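Local coordinates for Low molecular weight protein-tyrosine-phosphatase YfkJ (Bacillus subtilis, PDB 4ETM) that dephosphorylates phosphotyrosine-containing proteins, acting as a low molecular weight protein tyrosine phosphatase involved in resistance to ethanol stress, at residues K45-K53 and L164-L173. Sequence-based numbering, arbitrary orientation.
Sequences KKGLEGKIK and LASIQKEKQL
Leu48 packs its CD1 methyl against the side-chain oxygen of Gln168, 3.2 Å from OE1, and, to another side, meets Leu164 CD1 at 4.2 Å, joining the helix-to-strand turn of a beta-alpha-beta unit to the C-terminal helix 149-170 on one face of the parallel sheet of the low molecular weight phosphatase fold. Helix 31-45 ends in a Schellman motif with Gly47 at positive phi, and the chain then turns into edge strand 52-58. Leu48 O accepts the backbone N-H groups of both Lys51 and Ile52, two bonds that brace the turn, from which Leu48 and Ile52 both point toward the helix. The CD1 methyl of Ile52 sits 3.7 Å from Leu164 CD1 and 4.2 Å from Ile167 CG2, and is thus held between side chains one helical turn apart. Leu164, its CG turned away from the backbone N (chi1 179°), spreads its two methyls, CD1 to Ile52 and CD2 to Lys46 CG at 4.0 Å; Phe39 and Leu42 of helix 31-45 extend this apolar layer. Lys46 also crosses Gln168 at about a right angle. No hydrogen bond links the two segments. A second Schellman motif, with Gln172 at positive phi and Leu173 N bonded to Gln168 O at 2.7 Å, closes the helix and turns Leu173 back, so that its CD1 meets Leu48 CD2 at 4.2 Å. Lys51 NZ binds the carbonyls of Arg15 and Ser17; its CG lies 4.1 Å from Leu173 O.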
ATOM      1  N   LYS A  45     -19.883  -3.502 -24.241  1.00 32.26           N
ATOM      2  CA  LYS A  45     -19.480  -3.751 -25.624  1.00 32.83           C
ATOM      3  C   LYS A  45     -19.351  -5.246 -25.901  1.00 36.94           C
ATOM      4  O   LYS A  45     -19.573  -5.703 -27.026  1.00 35.94           O
ATOM      5  CB  LYS A  45     -18.156  -3.053 -25.937  1.00 37.68           C
ATOM      6  CG  LYS A  45     -18.265  -1.550 -26.162  1.00 40.80           C
ATOM      7  CD  LYS A  45     -16.902  -0.952 -26.477  1.00 43.19           C
ATOM      8  CE  LYS A  45     -16.962   0.564 -26.617  1.00 48.13           C
ATOM      9  NZ  LYS A  45     -15.616   1.193 -26.409  1.00 48.65           N
ATOM     10  N   LYS A  46     -18.993  -6.000 -24.863  1.00 34.03           N
ATOM     11  CA  LYS A  46     -18.832  -7.444 -24.967  1.00 33.47           C
ATOM     12  C   LYS A  46     -20.154  -8.159 -24.722  1.00 31.40           C
ATOM     13  O   LYS A  46     -20.221  -9.380 -24.796  1.00 38.38           O
ATOM     14  CB  LYS A  46     -17.788  -7.933 -23.960  1.00 32.59           C
ATOM     15  CG  LYS A  46     -16.407  -7.339 -24.157  1.00 35.00           C
ATOM     16  CD  LYS A  46     -15.628  -8.070 -25.235  1.00 42.28           C
ATOM     17  CE  LYS A  46     -14.175  -7.618 -25.241  1.00 46.26           C
ATOM     18  NZ  LYS A  46     -13.343  -8.358 -26.228  1.00 48.05           N
ATOM     19  N   GLY A  47     -21.203  -7.393 -24.434  1.00 30.71           N
ATOM     20  CA  GLY A  47     -22.505  -7.966 -24.141  1.00 30.32           C
ATOM     21  C   GLY A  47     -22.533  -8.668 -22.793  1.00 32.28           C
ATOM     22  O   GLY A  47     -23.139  -9.730 -22.646  1.00 35.65           O
ATOM     23  N   LEU A  48     -21.873  -8.075 -21.799  1.00 28.82           N
ATOM     24  CA  LEU A  48     -21.796  -8.702 -20.487  1.00 26.84           C
ATOM     25  C   LEU A  48     -22.495  -7.902 -19.396  1.00 26.81           C
ATOM     26  O   LEU A  48     -22.270  -8.147 -18.206  1.00 27.85           O
ATOM     27  CB  LEU A  48     -20.339  -8.968 -20.105  1.00 26.11           C
ATOM     28  CG  LEU A  48     -19.640  -9.995 -21.002  1.00 28.69           C
ATOM     29  CD1 LEU A  48     -18.149  -9.928 -20.776  1.00 33.46           C
ATOM     30  CD2 LEU A  48     -20.149 -11.410 -20.747  1.00 29.48           C
ATOM     31  N   GLU A  49     -23.354  -6.963 -19.798  1.00 31.26           N
ATOM     32  CA  GLU A  49     -24.108  -6.149 -18.844  1.00 36.41           C
ATOM     33  C   GLU A  49     -24.940  -6.984 -17.876  1.00 34.46           C
ATOM     34  O   GLU A  49     -25.240  -6.540 -16.774  1.00 40.82           O
ATOM     35  CB  GLU A  49     -25.017  -5.138 -19.556  1.00 40.97           C
ATOM     36  CG  GLU A  49     -24.288  -3.978 -20.200  1.00 50.23           C
ATOM     37  CD  GLU A  49     -24.880  -2.616 -19.844  1.00 55.49           C
ATOM     38  OE1 GLU A  49     -26.017  -2.322 -20.279  1.00 50.68           O
ATOM     39  OE2 GLU A  49     -24.201  -1.836 -19.131  1.00 58.16           O
ATOM     40  N   GLY A  50     -25.312  -8.190 -18.289  1.00 33.10           N
ATOM     41  CA  GLY A  50     -26.136  -9.051 -17.464  1.00 38.04           C
ATOM     42  C   GLY A  50     -25.343  -9.998 -16.581  1.00 37.38           C
ATOM     43  O   GLY A  50     -25.927 -10.796 -15.840  1.00 38.08           O
ATOM     44  N   LYS A  51     -24.017  -9.918 -16.658  1.00 29.61           N
ATOM     45  CA  LYS A  51     -23.155 -10.836 -15.915  1.00 35.30           C
ATOM     46  C   LYS A  51     -22.152 -10.135 -15.006  1.00 33.95           C
ATOM     47  O   LYS A  51     -21.775 -10.667 -13.963  1.00 33.22           O
ATOM     48  CB  LYS A  51     -22.402 -11.761 -16.871  1.00 39.14           C
ATOM     49  CG  LYS A  51     -21.576 -12.831 -16.169  1.00 44.77           C
ATOM     50  CD  LYS A  51     -22.454 -13.719 -15.304  1.00 42.78           C
ATOM     51  CE  LYS A  51     -21.642 -14.699 -14.482  1.00 42.52           C
ATOM     52  NZ  LYS A  51     -22.439 -15.861 -13.993  1.00 32.92           N
ATOM     53  N   ILE A  52     -21.704  -8.947 -15.408  1.00 29.25           N
ATOM     54  CA  ILE A  52     -20.721  -8.204 -14.623  1.00 23.97           C
ATOM     55  C   ILE A  52     -21.249  -6.842 -14.163  1.00 24.94           C
ATOM     56  O   ILE A  52     -21.802  -6.084 -14.957  1.00 26.86           O
ATOM     57  CB  ILE A  52     -19.405  -8.001 -15.414  1.00 21.35           C
ATOM     58  CG1 ILE A  52     -18.834  -9.346 -15.855  1.00 26.17           C
ATOM     59  CG2 ILE A  52     -18.386  -7.249 -14.577  1.00 31.81           C
ATOM     60  CD1 ILE A  52     -17.554  -9.218 -16.664  1.00 32.41           C
ATOM     61  N   LYS A  53     -21.069  -6.536 -12.877  1.00 22.42           N
ATOM     62  CA  LYS A  53     -21.467  -5.250 -12.326  1.00 24.64           C
ATOM     63  C   LYS A  53     -20.257  -4.568 -11.689  1.00 19.48           C
ATOM     64  O   LYS A  53     -19.474  -5.218 -10.998  1.00 20.97           O
ATOM     65  CB  LYS A  53     -22.564  -5.436 -11.281  1.00 25.68           C
ATOM     66  CG  LYS A  53     -23.233  -4.133 -10.888  1.00 34.40           C
ATOM     67  CD  LYS A  53     -24.353  -4.343  -9.882  1.00 42.76           C
ATOM     68  CE  LYS A  53     -24.995  -3.016  -9.499  1.00 44.13           C
ATOM     69  NZ  LYS A  53     -26.168  -3.209  -8.597  1.00 46.71           N
ATOM     70  N   LEU A 164     -10.837  -7.002 -17.738  1.00 19.62           N
ATOM     71  CA  LEU A 164     -12.020  -7.648 -18.315  1.00 20.74           C
ATOM     72  C   LEU A 164     -11.684  -8.981 -19.000  1.00 22.12           C
ATOM     73  O   LEU A 164     -12.423  -9.954 -18.853  1.00 23.16           O
ATOM     74  CB  LEU A 164     -12.756  -6.705 -19.272  1.00 21.04           C
ATOM     75  CG  LEU A 164     -14.001  -7.258 -19.980  1.00 25.37           C
ATOM     76  CD1 LEU A 164     -14.997  -7.861 -18.989  1.00 22.62           C
ATOM     77  CD2 LEU A 164     -14.669  -6.156 -20.799  1.00 28.45           C
ATOM     78  N   ALA A 165     -10.566  -9.033 -19.721  1.00 22.52           N
ATOM     79  CA  ALA A 165     -10.147 -10.268 -20.391  1.00 24.05           C
ATOM     80  C   ALA A 165      -9.808 -11.371 -19.388  1.00 24.15           C
ATOM     81  O   ALA A 165     -10.123 -12.545 -19.611  1.00 30.05           O
ATOM     82  CB  ALA A 165      -8.959 -10.004 -21.319  1.00 26.28           C
ATOM     83  N   SER A 166      -9.169 -10.978 -18.288  1.00 23.00           N
ATOM     84  CA  SER A 166      -8.779 -11.893 -17.218  1.00 23.22           C
ATOM     85  C   SER A 166     -10.030 -12.464 -16.553  1.00 23.41           C
ATOM     86  O   SER A 166     -10.107 -13.659 -16.268  1.00 24.47           O
ATOM     87  CB  SER A 166      -7.906 -11.158 -16.191  1.00 24.86           C
ATOM     88  OG  SER A 166      -7.648 -11.967 -15.057  1.00 31.33           O
ATOM     89  N   ILE A 167     -11.015 -11.605 -16.319  1.00 22.59           N
ATOM     90  CA  ILE A 167     -12.280 -12.050 -15.750  1.00 23.87           C
ATOM     91  C   ILE A 167     -13.027 -12.974 -16.718  1.00 30.07           C
ATOM     92  O   ILE A 167     -13.593 -13.988 -16.301  1.00 31.90           O
ATOM     93  CB  ILE A 167     -13.172 -10.859 -15.352  1.00 22.09           C
ATOM     94  CG1 ILE A 167     -12.441  -9.965 -14.346  1.00 23.10           C
ATOM     95  CG2 ILE A 167     -14.470 -11.342 -14.758  1.00 22.85           C
ATOM     96  CD1 ILE A 167     -13.183  -8.702 -13.964  1.00 20.13           C
ATOM     97  N   GLN A 168     -13.012 -12.644 -18.008  1.00 28.49           N
ATOM     98  CA  GLN A 168     -13.646 -13.497 -19.021  1.00 32.06           C
ATOM     99  C   GLN A 168     -12.994 -14.879 -19.102  1.00 35.34           C
ATOM    100  O   GLN A 168     -13.675 -15.894 -19.291  1.00 29.91           O
ATOM    101  CB  GLN A 168     -13.605 -12.840 -20.404  1.00 36.29           C
ATOM    102  CG  GLN A 168     -14.589 -11.701 -20.613  1.00 42.23           C
ATOM    103  CD  GLN A 168     -14.704 -11.318 -22.081  1.00 51.10           C
ATOM    104  OE1 GLN A 168     -15.802 -11.127 -22.605  1.00 57.11           O
ATOM    105  NE2 GLN A 168     -13.565 -11.217 -22.754  1.00 51.85           N
ATOM    106  N   LYS A 169     -11.673 -14.922 -18.972  1.00 31.09           N
ATOM    107  CA  LYS A 169     -10.961 -16.195 -18.963  1.00 30.44           C
ATOM    108  C   LYS A 169     -11.206 -16.978 -17.673  1.00 32.76           C
ATOM    109  O   LYS A 169     -11.464 -18.185 -17.711  1.00 36.39           O
ATOM    110  CB  LYS A 169      -9.461 -15.985 -19.168  1.00 33.11           C
ATOM    111  CG  LYS A 169      -8.659 -17.276 -19.103  1.00 39.31           C
ATOM    112  CD  LYS A 169      -7.194 -17.049 -19.449  1.00 41.78           C
ATOM    113  CE  LYS A 169      -6.429 -18.367 -19.472  1.00 51.69           C
ATOM    114  NZ  LYS A 169      -4.997 -18.171 -19.846  1.00 55.96           N
ATOM    115  N   GLU A 170     -11.127 -16.287 -16.537  1.00 33.87           N
ATOM    116  CA  GLU A 170     -11.267 -16.924 -15.226  1.00 36.09           C
ATOM    117  C   GLU A 170     -12.665 -17.488 -14.980  1.00 32.80           C
ATOM    118  O   GLU A 170     -12.815 -18.663 -14.638  1.00 33.76           O
ATOM    119  CB  GLU A 170     -10.895 -15.945 -14.104  1.00 34.29           C
ATOM    120  CG  GLU A 170     -11.139 -16.475 -12.694  1.00 41.52           C
ATOM    121  CD  GLU A 170     -10.162 -17.574 -12.296  1.00 54.90           C
ATOM    122  OE1 GLU A 170      -9.146 -17.756 -13.000  1.00 65.06           O
ATOM    123  OE2 GLU A 170     -10.411 -18.261 -11.277  1.00 48.65           O
ATOM    124  N   LYS A 171     -13.679 -16.644 -15.158  1.00 33.86           N
ATOM    125  CA  LYS A 171     -15.065 -17.047 -14.943  1.00 40.75           C
ATOM    126  C   LYS A 171     -15.624 -17.748 -16.175  1.00 43.19           C
ATOM    127  O   LYS A 171     -16.817 -18.054 -16.232  1.00 45.63           O
ATOM    128  CB  LYS A 171     -15.932 -15.833 -14.596  1.00 37.81           C
ATOM    129  CG  LYS A 171     -15.233 -14.783 -13.752  1.00 41.49           C
ATOM    130  CD  LYS A 171     -15.703 -14.776 -12.309  1.00 47.43           C
ATOM    131  CE  LYS A 171     -15.314 -16.045 -11.579  1.00 49.72           C
ATOM    132  NZ  LYS A 171     -15.154 -15.800 -10.118  1.00 50.20           N
ATOM    133  N   GLN A 172     -14.755 -17.991 -17.154  1.00 41.13           N
ATOM    134  CA  GLN A 172     -15.130 -18.638 -18.415  1.00 45.20           C
ATOM    135  C   GLN A 172     -16.348 -17.958 -19.037  1.00 43.53           C
ATOM    136  O   GLN A 172     -17.282 -18.618 -19.502  1.00 36.68           O
ATOM    137  CB  GLN A 172     -15.358 -20.136 -18.211  1.00 45.30           C
ATOM    138  CG  GLN A 172     -14.207 -20.811 -17.481  1.00 47.23           C
ATOM    139  CD  GLN A 172     -14.324 -22.320 -17.457  1.00 50.46           C
ATOM    140  OE1 GLN A 172     -14.562 -22.921 -16.406  1.00 47.51           O
ATOM    141  NE2 GLN A 172     -14.148 -22.946 -18.617  1.00 53.42           N
ATOM    142  N   LEU A 173     -16.309 -16.627 -19.015  1.00 48.47           N
ATOM    143  CA  LEU A 173     -17.386 -15.776 -19.508  1.00 50.18           C
ATOM    144  C   LEU A 173     -18.630 -15.887 -18.638  1.00 51.82           C
ATOM    145  O   LEU A 173     -18.652 -15.408 -17.506  1.00 50.52           O
ATOM    146  CB  LEU A 173     -17.719 -16.100 -20.963  1.00 47.44           C
ATOM    147  CG  LEU A 173     -16.905 -15.406 -22.046  1.00 48.92           C
ATOM    148  CD1 LEU A 173     -16.988 -13.919 -21.825  1.00 51.96           C
ATOM    149  CD2 LEU A 173     -15.464 -15.886 -22.041  1.00 53.91           C
TER